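Local coordinates for adhesion and penetration protein autotransporter (Haemophilus influenzae, PDB 3SYJ), which mediates bacterial aggregation and adherence to host cells as the secreted passenger domain of a self-associating autotransporter and is probably a serine protease, at residues A[351-362]-A[371-382]; A[802-813]-A[851-862]. All blocks are in the same frame, centred on the assembly; numbering follows the deposited sequence.

Both contacts join parallel strands of successive turns of the beta-helix that forms the stalk of the Hap passenger domain. Contact 1 (351-362 with 371-382) lies toward the N-terminal end of the stalk, where K123 and F124 of the N-terminal protease region reach its last residues; contact 2 (802-813 with 851-862) lies near the C-terminal end. Their centres are about 85 Å apart and their nearest atoms about 72 Å, on opposite sides of the chain's centre, so neither touches the other. Neither contact adjoins S218, the active-site serine by similarity. In the assembly, contact 2 meets a second copy of the protein, whereas the segments of contact 1 touch no other chain.

Contact 1 (A[351-362]-A[371-382]); sequences IFASDINQGAGG and VSPNSNQTWQGA
Two neighbouring turns of the beta-helix pair in parallel here, at F352 with P373 and at I356 with W379, the register slipping by two residues at the corner between them. F352 N donates to S372 O (2.8 Å), and N374 N returns a bond to F352 O. At the corner a side chain replaces the backbone acceptor: D355 OD1 accepts from T378 N at 2.9 Å, the donor lying 44° out of the carboxylate plane. On the interior face the F352 ring reaches V371 CG1 with CE1 (3.5 Å) and W379 CB with CE2 (3.6 Å); the two ring planes stand at 90°, but their approach is oblique. The indole runs along this face to Q358 because chi1 of W379 (175°) sets CG opposite the backbone N. There NE1 donates to Q358 OE1 at 2.8 Å, the oxygen lying in the ring plane and the N-H in the amide's carbonyl plane. Q358 NE2 bonds E338 O outside the pair, and weakly G362 O. At the end of the type II' turn from Q358 to G361, A382 N donates to G361 O (2.8 Å). The buried indole N-H is thus satisfied, and an amide held at both its oxygen and its nitrogen probably helps to set the orientation of the ring.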
loop_
_atom_site.group_PDB
_atom_site.type_symbol
_atom_site.label_atom_id
_atom_site.label_comp_id
_atom_site.label_asym_id
_atom_site.label_seq_id
_atom_site.Cartn_x
_atom_site.Cartn_y
_atom_site.Cartn_z
ATOM N N ILE A 351 5.542 26.349 -65.290
ATOM C CA ILE A 351 4.787 27.593 -65.252
ATOM C C ILE A 351 3.601 27.481 -66.173
ATOM O O ILE A 351 3.750 27.139 -67.343
ATOM C CB ILE A 351 5.638 28.825 -65.677
ATOM C CG1 ILE A 351 6.695 29.152 -64.628
ATOM C CG2 ILE A 351 4.755 30.043 -65.897
ATOM C CD1 ILE A 351 7.976 28.375 -64.799
ATOM N N PHE A 352 2.422 27.764 -65.636
ATOM C CA PHE A 352 1.211 27.776 -66.441
ATOM C C PHE A 352 0.989 29.168 -67.061
ATOM O O PHE A 352 0.587 30.120 -66.379
ATOM C CB PHE A 352 0.005 27.332 -65.599
ATOM C CG PHE A 352 -0.116 25.832 -65.443
ATOM C CD1 PHE A 352 0.882 25.095 -64.821
ATOM C CD2 PHE A 352 -1.241 25.163 -65.908
ATOM C CE1 PHE A 352 0.760 23.717 -64.674
ATOM C CE2 PHE A 352 -1.362 23.787 -65.765
ATOM C CZ PHE A 352 -0.360 23.062 -65.150
ATOM N N ALA A 353 1.261 29.277 -68.358
ATOM C CA ALA A 353 1.038 30.521 -69.089
ATOM C C ALA A 353 -0.420 30.658 -69.532
ATOM O O ALA A 353 -0.875 31.752 -69.878
ATOM C CB ALA A 353 1.971 30.609 -70.282
ATOM N N SER A 354 -1.150 29.546 -69.525
ATOM C CA SER A 354 -2.581 29.574 -69.829
ATOM C C SER A 354 -3.283 28.461 -69.077
ATOM O O SER A 354 -2.633 27.547 -68.574
ATOM C CB SER A 354 -2.827 29.393 -71.333
ATOM O OG SER A 354 -2.650 28.034 -71.718
ATOM N N ASP A 355 -4.606 28.532 -68.998
ATOM C CA ASP A 355 -5.373 27.403 -68.497
ATOM C C ASP A 355 -4.996 26.162 -69.286
ATOM O O ASP A 355 -4.683 26.239 -70.477
ATOM C CB ASP A 355 -6.868 27.650 -68.647
ATOM C CG ASP A 355 -7.377 28.695 -67.700
ATOM O OD1 ASP A 355 -6.621 29.073 -66.781
ATOM O OD2 ASP A 355 -8.529 29.138 -67.873
ATOM N N ILE A 356 -5.026 25.019 -68.613
ATOM C CA ILE A 356 -4.726 23.750 -69.255
ATOM C C ILE A 356 -5.797 22.706 -68.970
ATOM O O ILE A 356 -6.109 22.408 -67.814
ATOM C CB ILE A 356 -3.362 23.203 -68.816
ATOM C CG1 ILE A 356 -2.246 24.123 -69.312
ATOM C CG2 ILE A 356 -3.169 21.778 -69.340
ATOM C CD1 ILE A 356 -2.036 24.068 -70.810
ATOM N N ASN A 357 -6.363 22.151 -70.022
ATOM C CA ASN A 357 -7.217 20.992 -69.979
ATOM C C ASN A 357 -6.595 19.861 -70.773
ATOM O O ASN A 357 -6.657 19.804 -71.967
ATOM C CB ASN A 357 -8.613 21.319 -70.492
ATOM C CG ASN A 357 -9.597 20.192 -70.312
ATOM O OD1 ASN A 357 -9.269 19.106 -69.927
ATOM N ND2 ASN A 357 -10.812 20.485 -70.569
ATOM N N GLN A 358 -5.970 18.983 -70.027
ATOM C CA GLN A 358 -5.277 17.840 -70.529
ATOM C C GLN A 358 -6.197 16.683 -70.978
ATOM O O GLN A 358 -5.768 15.742 -71.563
ATOM C CB GLN A 358 -4.297 17.403 -69.458
ATOM C CG GLN A 358 -2.888 17.231 -69.916
ATOM C CD GLN A 358 -1.917 16.908 -68.816
ATOM O OE1 GLN A 358 -2.053 17.347 -67.716
ATOM N NE2 GLN A 358 -0.949 16.156 -69.134
ATOM N N GLY A 359 -7.471 16.797 -70.696
ATOM C CA GLY A 359 -8.392 15.738 -70.965
ATOM C C GLY A 359 -8.079 14.493 -70.186
ATOM O O GLY A 359 -8.108 14.515 -68.992
ATOM N N ALA A 360 -7.751 13.416 -70.882
ATOM C CA ALA A 360 -7.429 12.162 -70.194
ATOM C C ALA A 360 -5.935 12.030 -69.900
ATOM O O ALA A 360 -5.492 11.060 -69.270
ATOM C CB ALA A 360 -7.913 10.968 -71.001
ATOM N N GLY A 361 -5.159 13.001 -70.370
ATOM C CA GLY A 361 -3.743 13.044 -70.057
ATOM C C GLY A 361 -3.560 13.432 -68.601
ATOM O O GLY A 361 -4.317 14.251 -68.070
ATOM N N GLY A 362 -2.563 12.836 -67.953
ATOM C CA GLY A 362 -2.260 13.132 -66.563
ATOM C C GLY A 362 -0.846 13.649 -66.379
ATOM O O GLY A 362 -0.132 13.883 -67.361
ATOM N N VAL A 371 5.103 24.419 -59.108
ATOM C CA VAL A 371 4.173 24.567 -60.211
ATOM C C VAL A 371 3.332 25.797 -59.951
ATOM O O VAL A 371 2.623 25.885 -58.947
ATOM C CB VAL A 371 3.286 23.327 -60.359
ATOM C CG1 VAL A 371 2.446 23.426 -61.607
ATOM C CG2 VAL A 371 4.154 22.079 -60.414
ATOM N N SER A 372 3.424 26.759 -60.858
ATOM C CA SER A 372 2.909 28.085 -60.585
ATOM C C SER A 372 2.205 28.703 -61.784
ATOM O O SER A 372 2.663 28.561 -62.919
ATOM C CB SER A 372 4.069 28.984 -60.140
ATOM O OG SER A 372 3.746 30.356 -60.313
ATOM N N PRO A 373 1.094 29.405 -61.531
ATOM C CA PRO A 373 0.412 30.178 -62.574
ATOM C C PRO A 373 1.100 31.517 -62.746
ATOM O O PRO A 373 1.596 32.047 -61.759
ATOM C CB PRO A 373 -0.976 30.439 -61.974
ATOM C CG PRO A 373 -0.921 29.962 -60.549
ATOM C CD PRO A 373 0.484 29.609 -60.209
ATOM N N ASN A 374 1.119 32.071 -63.952
ATOM C CA ASN A 374 1.524 33.464 -64.104
ATOM C C ASN A 374 0.493 34.364 -63.449
ATOM O O ASN A 374 0.823 35.424 -62.915
ATOM C CB ASN A 374 1.659 33.839 -65.575
ATOM C CG ASN A 374 2.934 33.328 -66.178
ATOM O OD1 ASN A 374 3.892 33.018 -65.457
ATOM N ND2 ASN A 374 2.967 33.230 -67.503
ATOM N N SER A 375 -0.745 33.943 -63.509
ATOM C CA SER A 375 -1.837 34.675 -62.964
ATOM C C SER A 375 -3.000 34.067 -62.151
ATOM O O SER A 375 -3.085 34.255 -60.985
ATOM C CB SER A 375 -2.532 35.400 -64.074
ATOM O OG SER A 375 -3.287 36.409 -63.534
ATOM N N ASN A 376 -3.877 33.339 -62.815
ATOM C CA ASN A 376 -4.917 32.554 -62.205
ATOM C C ASN A 376 -5.234 31.357 -63.072
ATOM O O ASN A 376 -6.300 30.851 -63.074
ATOM C CB ASN A 376 -6.141 33.408 -61.966
ATOM C CG ASN A 376 -6.759 33.957 -63.262
ATOM O OD1 ASN A 376 -6.138 34.001 -64.342
ATOM N ND2 ASN A 376 -7.999 34.399 -63.142
ATOM N N GLN A 377 -4.245 30.940 -63.822
ATOM C CA GLN A 377 -4.372 29.787 -64.703
ATOM C C GLN A 377 -4.747 28.539 -63.906
ATOM O O GLN A 377 -4.262 28.339 -62.788
ATOM C CB GLN A 377 -3.076 29.563 -65.479
ATOM C CG GLN A 377 -2.832 30.572 -66.597
ATOM C CD GLN A 377 -2.289 31.894 -66.084
ATOM O OE1 GLN A 377 -1.725 31.964 -64.997
ATOM N NE2 GLN A 377 -2.461 32.949 -66.869
ATOM N N THR A 378 -5.616 27.711 -64.478
ATOM C CA THR A 378 -6.061 26.471 -63.827
ATOM C C THR A 378 -5.547 25.210 -64.529
ATOM O O THR A 378 -5.084 25.269 -65.670
ATOM C CB THR A 378 -7.599 26.396 -63.754
ATOM O OG1 THR A 378 -8.142 26.408 -65.079
ATOM C CG2 THR A 378 -8.159 27.575 -62.965
ATOM N N TRP A 379 -5.619 24.071 -63.843
ATOM C CA TRP A 379 -5.299 22.788 -64.475
ATOM C C TRP A 379 -6.419 21.772 -64.303
ATOM O O TRP A 379 -7.149 21.793 -63.314
ATOM C CB TRP A 379 -3.995 22.187 -63.938
ATOM C CG TRP A 379 -3.705 20.800 -64.493
ATOM C CD1 TRP A 379 -3.098 20.514 -65.680
ATOM C CD2 TRP A 379 -4.005 19.530 -63.882
ATOM N NE1 TRP A 379 -3.004 19.153 -65.855
ATOM C CE2 TRP A 379 -3.546 18.525 -64.763
ATOM C CE3 TRP A 379 -4.618 19.147 -62.682
ATOM C CZ2 TRP A 379 -3.685 17.156 -64.485
ATOM C CZ3 TRP A 379 -4.752 17.785 -62.402
ATOM C CH2 TRP A 379 -4.289 16.808 -63.304
ATOM N N GLN A 380 -6.517 20.868 -65.273
ATOM C CA GLN A 380 -7.538 19.832 -65.300
ATOM C C GLN A 380 -7.033 18.669 -66.147
ATOM O O GLN A 380 -6.637 18.862 -67.300
ATOM C CB GLN A 380 -8.816 20.393 -65.919
ATOM C CG GLN A 380 -10.024 19.488 -65.793
ATOM C CD GLN A 380 -11.269 20.096 -66.402
ATOM O OE1 GLN A 380 -11.193 21.026 -67.202
ATOM N NE2 GLN A 380 -12.427 19.561 -66.032
ATOM N N GLY A 381 -7.039 17.466 -65.585
ATOM C CA GLY A 381 -6.536 16.302 -66.289
ATOM C C GLY A 381 -6.793 15.010 -65.537
ATOM O O GLY A 381 -7.562 14.982 -64.566
ATOM N N ALA A 382 -6.148 13.933 -65.974
ATOM C CA ALA A 382 -6.425 12.617 -65.413
ATOM C C ALA A 382 -6.128 12.573 -63.919
ATOM O O ALA A 382 -6.868 11.953 -63.144
ATOM C CB ALA A 382 -5.641 11.558 -66.136
HETATM O O HOH W 1 0.560 33.852 -68.708
HETATM O O HOH W 2 -8.224 24.342 -66.698
#

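Contact 2 (A[802-813]-A[851-862]); sequences MPSDTTLQNLTL and NTLTVNGKLSGQ
Backbone hydrogen bonds unite T806-L808 with L853-V855 and L811-L813 with L859-G861, in parallel register that shifts by one residue at the corner. The short strands 806-808 and 852-855 run 14° from parallel, their axes 4.9 Å apart; T854 N meets T806 O at 3.0 Å in an almost straight bond (178°).

Side-chain acceptors extend the pairing. D805 OD1 receives T852 N (3.0 Å) from above its carboxylate plane. N810 OD1 takes K858 N at 2.6 Å on a lone pair in the amide plane; with CG beside its own backbone N (chi1 -51°), N810 turns that oxygen toward the next turn, at the corner. A water hydrogen-bonded to T812 OG1 and S860 OG also donates to K858 O, linking the two hydroxyls on the outer face.

The apolar contacts lie on the other face. M802 bends at chi3 so that CE touches L853 CB (3.6 Å), while T806 CG2 presses against L853 CD1, a tight 3.5 Å. L811 CD2 touches both V855 CG2 (4.0 Å) and L859 CD1 (4.1 Å) of the adjacent turn.

I818 of strand 816-819 packs on M802, L811, L813 and L853 across the interior. Strand 792-796 flanks 810-813 on one side of the pair, strand 875-881 flanks 852-855 on the other, and N656 of the second subunit packs against T807.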
loop_
_atom_site.group_PDB
_atom_site.type_symbol
_atom_site.label_atom_id
_atom_site.label_comp_id
_atom_site.label_asym_id
_atom_site.label_seq_id
_atom_site.Cartn_x
_atom_site.Cartn_y
_atom_site.Cartn_z
ATOM N N MET A 802 -14.605 -11.728 7.039
ATOM C CA MET A 802 -13.643 -10.726 7.476
ATOM C C MET A 802 -12.227 -11.286 7.425
ATOM O O MET A 802 -11.995 -12.423 7.833
ATOM C CB MET A 802 -13.979 -10.307 8.903
ATOM C CG MET A 802 -13.706 -8.860 9.226
ATOM S SD MET A 802 -14.335 -8.492 10.871
ATOM C CE MET A 802 -15.969 -9.194 10.737
ATOM N N PRO A 803 -11.271 -10.488 6.920
ATOM C CA PRO A 803 -9.875 -10.923 6.787
ATOM C C PRO A 803 -9.024 -10.561 8.005
ATOM O O PRO A 803 -7.998 -11.201 8.247
ATOM C CB PRO A 803 -9.378 -10.132 5.567
ATOM C CG PRO A 803 -10.536 -9.217 5.153
ATOM C CD PRO A 803 -11.480 -9.171 6.305
ATOM N N SER A 804 -9.449 -9.540 8.747
ATOM C CA SER A 804 -8.699 -9.020 9.886
ATOM C C SER A 804 -9.566 -8.091 10.739
ATOM O O SER A 804 -10.720 -7.834 10.405
ATOM C CB SER A 804 -7.463 -8.266 9.395
ATOM O OG SER A 804 -7.833 -7.128 8.632
ATOM N N ASP A 805 -9.008 -7.594 11.839
ATOM C CA ASP A 805 -9.707 -6.623 12.678
ATOM C C ASP A 805 -10.325 -5.531 11.811
ATOM O O ASP A 805 -9.702 -5.050 10.864
ATOM C CB ASP A 805 -8.755 -5.992 13.700
ATOM C CG ASP A 805 -8.546 -6.864 14.922
ATOM O OD1 ASP A 805 -8.936 -8.050 14.887
ATOM O OD2 ASP A 805 -7.991 -6.357 15.920
ATOM N N THR A 806 -11.548 -5.140 12.146
ATOM C CA THR A 806 -12.310 -4.216 11.313
ATOM C C THR A 806 -13.150 -3.268 12.150
ATOM O O THR A 806 -13.703 -3.661 13.177
ATOM C CB THR A 806 -13.262 -4.980 10.366
ATOM O OG1 THR A 806 -12.585 -5.281 9.142
ATOM C CG2 THR A 806 -14.500 -4.150 10.058
ATOM N N THR A 807 -13.255 -2.025 11.701
ATOM C CA THR A 807 -14.119 -1.058 12.363
ATOM C C THR A 807 -15.171 -0.489 11.419
ATOM O O THR A 807 -14.875 -0.112 10.284
ATOM C CB THR A 807 -13.308 0.088 12.979
ATOM O OG1 THR A 807 -12.359 -0.458 13.901
ATOM C CG2 THR A 807 -14.222 1.061 13.710
ATOM N N LEU A 808 -16.379 -0.441 11.896
ATOM C CA LEU A 808 -17.463 0.156 11.167
ATOM C C LEU A 808 -18.231 1.062 12.090
ATOM O O LEU A 808 -18.086 1.017 13.275
ATOM C CB LEU A 808 -18.398 -0.913 10.615
ATOM C CG LEU A 808 -17.845 -2.036 9.783
ATOM C CD1 LEU A 808 -18.867 -3.042 9.537
ATOM C CD2 LEU A 808 -17.273 -1.547 8.501
ATOM N N GLN A 809 -19.050 1.900 11.519
ATOM C CA GLN A 809 -19.892 2.750 12.288
ATOM C C GLN A 809 -21.274 2.201 12.533
ATOM O O GLN A 809 -21.552 1.667 13.573
ATOM C CB GLN A 809 -20.058 4.056 11.551
ATOM C CG GLN A 809 -20.589 5.187 12.342
ATOM C CD GLN A 809 -19.912 5.379 13.638
ATOM O OE1 GLN A 809 -18.725 5.206 13.776
ATOM N NE2 GLN A 809 -20.659 5.769 14.593
ATOM N N ASN A 810 -22.134 2.317 11.552
ATOM C CA ASN A 810 -23.391 1.622 11.522
ATOM C C ASN A 810 -23.315 0.440 10.583
ATOM O O ASN A 810 -22.616 0.471 9.613
ATOM C CB ASN A 810 -24.518 2.569 11.143
ATOM C CG ASN A 810 -24.526 3.830 11.984
ATOM O OD1 ASN A 810 -24.688 3.802 13.183
ATOM N ND2 ASN A 810 -24.361 4.937 11.335
ATOM N N LEU A 811 -24.027 -0.611 10.930
ATOM C CA LEU A 811 -24.046 -1.826 10.179
ATOM C C LEU A 811 -25.432 -2.399 10.248
ATOM O O LEU A 811 -25.993 -2.497 11.289
ATOM C CB LEU A 811 -23.049 -2.811 10.779
ATOM C CG LEU A 811 -23.091 -4.274 10.382
ATOM C CD1 LEU A 811 -22.786 -4.438 8.988
ATOM C CD2 LEU A 811 -22.157 -5.102 11.224
ATOM N N THR A 812 -25.986 -2.770 9.115
ATOM C CA THR A 812 -27.344 -3.288 9.055
ATOM C C THR A 812 -27.353 -4.666 8.418
ATOM O O THR A 812 -26.867 -4.840 7.301
ATOM C CB THR A 812 -28.260 -2.353 8.250
ATOM O OG1 THR A 812 -28.419 -1.115 8.953
ATOM C CG2 THR A 812 -29.622 -2.994 8.046
ATOM N N LEU A 813 -27.895 -5.646 9.131
ATOM C CA LEU A 813 -27.966 -7.005 8.611
ATOM C C LEU A 813 -29.381 -7.348 8.203
ATOM O O LEU A 813 -30.341 -6.887 8.812
ATOM C CB LEU A 813 -27.493 -8.013 9.653
ATOM C CG LEU A 813 -26.014 -7.948 9.992
ATOM C CD1 LEU A 813 -25.595 -9.225 10.687
ATOM C CD2 LEU A 813 -25.217 -7.735 8.720
ATOM N N ASN A 851 -9.931 -12.476 15.397
ATOM C CA ASN A 851 -10.348 -11.162 14.920
ATOM C C ASN A 851 -11.460 -10.545 15.750
ATOM O O ASN A 851 -12.203 -11.245 16.439
ATOM C CB ASN A 851 -10.790 -11.239 13.459
ATOM C CG ASN A 851 -9.662 -11.630 12.531
ATOM O OD1 ASN A 851 -8.493 -11.338 12.794
ATOM N ND2 ASN A 851 -10.007 -12.294 11.435
ATOM N N THR A 852 -11.568 -9.225 15.665
ATOM C CA THR A 852 -12.632 -8.489 16.326
ATOM C C THR A 852 -13.315 -7.561 15.330
ATOM O O THR A 852 -12.658 -6.808 14.611
ATOM C CB THR A 852 -12.091 -7.646 17.503
ATOM O OG1 THR A 852 -11.512 -8.508 18.490
ATOM C CG2 THR A 852 -13.206 -6.826 18.138
ATOM N N LEU A 853 -14.637 -7.630 15.279
ATOM C CA LEU A 853 -15.405 -6.657 14.528
ATOM C C LEU A 853 -15.981 -5.639 15.502
ATOM O O LEU A 853 -16.729 -5.995 16.410
ATOM C CB LEU A 853 -16.520 -7.341 13.741
ATOM C CG LEU A 853 -17.576 -6.443 13.089
ATOM C CD1 LEU A 853 -16.946 -5.399 12.168
ATOM C CD2 LEU A 853 -18.596 -7.288 12.340
ATOM N N THR A 854 -15.620 -4.375 15.318
ATOM C CA THR A 854 -16.127 -3.299 16.157
ATOM C C THR A 854 -17.183 -2.510 15.398
ATOM O O THR A 854 -16.942 -2.074 14.271
ATOM C CB THR A 854 -14.995 -2.331 16.561
ATOM O OG1 THR A 854 -13.988 -3.039 17.294
ATOM C CG2 THR A 854 -15.539 -1.188 17.411
ATOM N N VAL A 855 -18.350 -2.330 16.014
ATOM C CA VAL A 855 -19.419 -1.518 15.433
ATOM C C VAL A 855 -19.703 -0.280 16.286
ATOM O O VAL A 855 -20.647 -0.263 17.076
ATOM C CB VAL A 855 -20.719 -2.321 15.273
ATOM C CG1 VAL A 855 -21.762 -1.492 14.531
ATOM C CG2 VAL A 855 -20.445 -3.632 14.549
ATOM N N ASN A 856 -18.883 0.752 16.110
ATOM C CA ASN A 856 -18.956 1.965 16.920
ATOM C C ASN A 856 -20.323 2.636 16.925
ATOM O O ASN A 856 -20.682 3.318 17.883
ATOM C CB ASN A 856 -17.897 2.972 16.464
ATOM C CG ASN A 856 -16.479 2.523 16.793
ATOM O OD1 ASN A 856 -15.569 2.650 15.970
ATOM N ND2 ASN A 856 -16.288 1.989 17.998
ATOM N N GLY A 857 -21.079 2.446 15.851
ATOM C CA GLY A 857 -22.368 3.095 15.706
ATOM C C GLY A 857 -23.499 2.141 16.001
ATOM O O GLY A 857 -23.395 1.322 16.908
ATOM N N LYS A 858 -24.579 2.239 15.233
ATOM C CA LYS A 858 -25.729 1.363 15.431
ATOM C C LYS A 858 -25.681 0.107 14.568
ATOM O O LYS A 858 -25.637 0.186 13.341
ATOM C CB LYS A 858 -27.041 2.111 15.168
ATOM C CG LYS A 858 -28.275 1.208 15.195
ATOM C CD LYS A 858 -29.544 1.967 14.838
ATOM C CE LYS A 858 -30.021 2.835 15.993
ATOM N NZ LYS A 858 -31.194 3.682 15.613
ATOM N N LEU A 859 -25.681 -1.051 15.221
ATOM C CA LEU A 859 -25.933 -2.308 14.538
ATOM C C LEU A 859 -27.432 -2.537 14.623
ATOM O O LEU A 859 -28.059 -2.164 15.613
ATOM C CB LEU A 859 -25.183 -3.460 15.209
ATOM C CG LEU A 859 -25.774 -4.860 14.989
ATOM C CD1 LEU A 859 -25.480 -5.376 13.589
ATOM C CD2 LEU A 859 -25.250 -5.834 16.022
ATOM N N SER A 860 -28.011 -3.130 13.584
ATOM C CA SER A 860 -29.445 -3.392 13.563
ATOM C C SER A 860 -29.812 -4.418 12.503
ATOM O O SER A 860 -29.023 -4.711 11.602
ATOM C CB SER A 860 -30.231 -2.098 13.333
ATOM O OG SER A 860 -29.925 -1.531 12.071
ATOM N N GLY A 861 -31.015 -4.966 12.623
ATOM C CA GLY A 861 -31.506 -5.950 11.677
ATOM C C GLY A 861 -31.433 -7.355 12.235
ATOM O O GLY A 861 -31.578 -7.563 13.439
ATOM N N GLN A 862 -31.200 -8.321 11.353
ATOM C CA GLN A 862 -31.104 -9.718 11.750
ATOM C C GLN A 862 -30.170 -10.489 10.816
ATOM O O GLN A 862 -30.048 -10.163 9.635
ATOM C CB GLN A 862 -32.498 -10.365 11.797
ATOM C CG GLN A 862 -33.076 -10.771 10.446
ATOM C CD GLN A 862 -32.564 -12.124 9.959
ATOM O OE1 GLN A 862 -32.040 -12.927 10.735
ATOM N NE2 GLN A 862 -32.717 -12.378 8.665
HETATM O O HOH W 3 -9.549 -13.965 8.823
HETATM O O HOH W 4 -27.658 0.058 11.388
#